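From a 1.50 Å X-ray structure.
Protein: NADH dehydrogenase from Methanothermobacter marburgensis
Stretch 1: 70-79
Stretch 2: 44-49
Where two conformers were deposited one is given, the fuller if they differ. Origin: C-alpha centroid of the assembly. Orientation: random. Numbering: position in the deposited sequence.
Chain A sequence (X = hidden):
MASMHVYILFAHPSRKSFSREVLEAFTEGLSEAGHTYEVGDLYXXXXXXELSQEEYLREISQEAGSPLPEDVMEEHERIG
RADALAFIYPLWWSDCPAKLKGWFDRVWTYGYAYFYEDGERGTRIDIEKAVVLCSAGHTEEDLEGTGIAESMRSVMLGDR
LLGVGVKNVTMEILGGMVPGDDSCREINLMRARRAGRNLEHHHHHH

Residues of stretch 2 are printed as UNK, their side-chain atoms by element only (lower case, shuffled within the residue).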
# COMPACT_ATOMS: atom_id res chain seq x y z
N GLU A 70 4.13 -17.42 14.53
CA GLU A 70 4.97 -16.94 15.62
C GLU A 70 5.43 -15.49 15.46
O GLU A 70 5.51 -14.75 16.44
CB GLU A 70 6.17 -17.87 15.83
CG GLU A 70 5.82 -19.18 16.55
CD GLU A 70 6.78 -20.31 16.22
OE1 GLU A 70 7.33 -20.32 15.09
OE2 GLU A 70 6.98 -21.19 17.09
N ASP A 71 5.71 -15.08 14.23
CA ASP A 71 6.20 -13.72 14.02
C ASP A 71 5.11 -12.69 14.30
O ASP A 71 5.37 -11.62 14.85
CB ASP A 71 6.84 -13.55 12.64
CG ASP A 71 5.92 -13.90 11.49
OD1 ASP A 71 4.82 -14.48 11.71
OD2 ASP A 71 6.30 -13.61 10.33
N VAL A 72 3.87 -13.04 13.94
CA VAL A 72 2.72 -12.19 14.24
C VAL A 72 2.46 -12.12 15.75
O VAL A 72 2.20 -11.04 16.29
CB VAL A 72 1.46 -12.67 13.49
CG1 VAL A 72 0.24 -11.87 13.91
CG2 VAL A 72 1.67 -12.55 11.98
N MET A 73 2.57 -13.26 16.43
CA MET A 73 2.40 -13.30 17.88
C MET A 73 3.41 -12.38 18.57
O MET A 73 3.06 -11.68 19.53
CB MET A 73 2.54 -14.74 18.40
CG MET A 73 1.50 -15.69 17.84
SD MET A 73 1.67 -17.36 18.48
CE MET A 73 1.12 -17.12 20.17
N GLU A 74 4.64 -12.38 18.08
CA GLU A 74 5.69 -11.52 18.62
C GLU A 74 5.35 -10.04 18.42
O GLU A 74 5.60 -9.22 19.31
CB GLU A 74 7.05 -11.85 18.00
CG GLU A 74 8.12 -10.78 18.20
CD GLU A 74 8.65 -10.72 19.63
OE1 GLU A 74 8.41 -11.68 20.40
OE2 GLU A 74 9.31 -9.72 19.98
N GLU A 75 4.78 -9.70 17.27
CA GLU A 75 4.38 -8.31 17.03
C GLU A 75 3.28 -7.90 18.01
O GLU A 75 3.29 -6.78 18.54
CB GLU A 75 3.93 -8.11 15.58
CG GLU A 75 5.06 -8.28 14.57
CD GLU A 75 6.23 -7.35 14.84
OE1 GLU A 75 6.05 -6.11 14.74
OE2 GLU A 75 7.33 -7.86 15.17
N HIS A 76 2.34 -8.80 18.27
CA HIS A 76 1.26 -8.51 19.20
C HIS A 76 1.80 -8.30 20.62
O HIS A 76 1.29 -7.45 21.35
CB HIS A 76 0.19 -9.60 19.15
CG HIS A 76 -0.57 -9.64 17.86
ND1 HIS A 76 -1.60 -10.53 17.62
CD2 HIS A 76 -0.45 -8.89 16.74
CE1 HIS A 76 -2.07 -10.32 16.41
NE2 HIS A 76 -1.40 -9.34 15.85
N GLU A 77 2.82 -9.06 21.00
CA GLU A 77 3.46 -8.86 22.30
C GLU A 77 4.13 -7.49 22.39
O GLU A 77 4.02 -6.79 23.40
CB GLU A 77 4.49 -9.95 22.58
CG GLU A 77 3.89 -11.33 22.80
CD GLU A 77 4.90 -12.30 23.39
OE1 GLU A 77 5.74 -11.85 24.20
OE2 GLU A 77 4.86 -13.49 23.03
N ARG A 78 4.84 -7.11 21.32
CA ARG A 78 5.50 -5.81 21.26
C ARG A 78 4.50 -4.66 21.38
O ARG A 78 4.73 -3.70 22.12
CB ARG A 78 6.32 -5.69 19.98
CG ARG A 78 7.51 -6.64 19.94
CD ARG A 78 8.19 -6.65 18.58
NE ARG A 78 9.32 -7.58 18.55
CZ ARG A 78 10.24 -7.60 17.59
NH1 ARG A 78 10.18 -6.73 16.59
NH2 ARG A 78 11.23 -8.48 17.64
N ILE A 79 3.39 -4.77 20.64
CA ILE A 79 2.32 -3.79 20.73
C ILE A 79 1.71 -3.78 22.14
O ILE A 79 1.39 -2.71 22.69
CB ILE A 79 1.23 -4.07 19.67
CG1 ILE A 79 1.85 -3.98 18.27
CG2 ILE A 79 0.06 -3.11 19.82
CD1 ILE A 79 0.95 -4.49 17.15
N UNK A 44 15.46 -5.24 8.66
CA UNK A 44 16.46 -5.93 9.47
C UNK A 44 15.93 -7.24 10.02
O UNK A 44 16.66 -8.20 10.18
c UNK A 44 16.90 -5.07 10.66
n UNK A 44 19.99 -4.67 11.71
c UNK A 44 18.00 -4.09 10.37
c UNK A 44 20.17 -5.65 12.60
n UNK A 44 21.28 -6.37 12.56
n UNK A 44 19.25 -5.90 13.53
c UNK A 44 18.82 -3.81 11.63
N UNK A 45 14.64 -7.25 10.33
CA UNK A 45 13.99 -8.41 10.92
C UNK A 45 13.73 -9.51 9.91
O UNK A 45 13.29 -10.60 10.29
s UNK A 45 11.21 -6.33 13.22
c UNK A 45 12.78 -7.10 12.76
c UNK A 45 10.15 -7.76 13.26
c UNK A 45 12.65 -8.00 11.53
N UNK A 46 13.99 -9.23 8.63
CA UNK A 46 13.58 -10.13 7.55
C UNK A 46 12.09 -10.46 7.63
O UNK A 46 11.66 -11.58 7.37
o UNK A 46 16.69 -11.31 8.33
c UNK A 46 14.43 -11.41 7.55
c UNK A 46 15.91 -11.13 7.39
n UNK A 46 16.30 -10.69 6.20
N UNK A 47 11.29 -9.45 7.98
CA UNK A 47 9.87 -9.66 8.21
C UNK A 47 9.15 -10.08 6.95
O UNK A 47 9.25 -9.41 5.92
c UNK A 47 5.11 -8.95 9.88
c UNK A 47 7.78 -8.59 9.17
c UNK A 47 6.12 -9.39 10.72
c UNK A 47 9.22 -8.40 8.78
c UNK A 47 6.76 -8.16 8.33
c UNK A 47 5.43 -8.33 8.68
c UNK A 47 7.45 -9.21 10.36
N UNK A 48 8.43 -11.20 7.03
CA UNK A 48 7.69 -11.72 5.89
C UNK A 48 6.49 -10.82 5.65
O UNK A 48 5.62 -10.66 6.52
n UNK A 48 8.28 -14.50 1.23
c UNK A 48 6.42 -13.76 5.03
c UNK A 48 7.25 -13.89 3.77
n UNK A 48 6.33 -15.56 0.64
c UNK A 48 7.05 -14.90 1.53
n UNK A 48 6.54 -14.62 2.73
c UNK A 48 7.24 -13.16 6.16
N UNK A 49 6.43 -10.21 4.48
CA UNK A 49 5.37 -9.25 4.23
C UNK A 49 4.16 -9.82 3.49
O UNK A 49 3.12 -9.19 3.46
o UNK A 49 6.40 -8.31 2.26
c UNK A 49 5.91 -8.00 3.54
O HOH W 1 8.73 -12.71 9.49

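Position 44 carries seven side-chain atoms: three carbons in a chain, a nitrogen, and a carbon bearing two further nitrogens. This is a guanidinium group; the side chain is out of reach of the helix of residues 70-79 and takes no part in the contact. The residue is Arg44.

At position 45 the side chain is an unbranched run of two carbons, a sulfur and a last carbon. The terminal carbon approaches both the Glu75 carboxylate and the Arg78 guanidinium on the helix, so the tip of the chain makes the contact. The arrangement belongs, among the standard residues, to methionine alone. In Met45, CE lies 3.4 Å from Glu75 OE2 and 3.5 Å from Arg78 NH1. The sulfur also accepts a weak hydrogen bond from the same guanidinium, with Arg78 NH1 3.5 Å from Met45 SD and an N-H...S angle of 142°.

Position 46 has two side-chain carbons, the second carrying one oxygen and one nitrogen. This carboxamide is exposed and out of reach of the helix; it identifies Asn46.

Position 47 shows one carbon followed by a ring of six carbons with no heteroatom attached, and the ring packs near Asp71 and Glu75; it is Phe47. Its CA-to-CB bond points sideways, yet the t rotamer at chi1 (-174°) brings the ring closer to the helix. There CE1 packs 4.1 Å from Glu75 CG and 4.2 Å from Asp71 OD2, a van der Waals contact with the aliphatic part of one acidic residue and the carboxylate of another.

Position 48 again has three carbons, a nitrogen and a carbon with two more nitrogens, and its CB sits 4.3 Å from Asp71 OD2; it is Arg48. The end of the side chain leads away, so its charge does not pair with that carboxylate. The link is instead made by the backbone: one water accepts from Arg48 N at 2.9 Å and donates to Asp71 OD2 at 2.7 Å.

Position 49 has one carbon and one oxygen, buried but remote from the helix; it is Ser49.

The contact is small, burying 220 Å² in total, and rests on one side of the helix, where Asp71, Glu75 and Arg78 point toward the loop. Arg78 is held by a salt bridge from NE to Glu74 OE2 at 2.6 Å, while NH1 lies 3.4 Å from Glu75 OE2, a pairing of charges without a directed N-H. Met45 and Phe47 pack against this polar surface, and the water joins the loop backbone to Asp71.

Stretch 2, residues 44-49: RMNFRS
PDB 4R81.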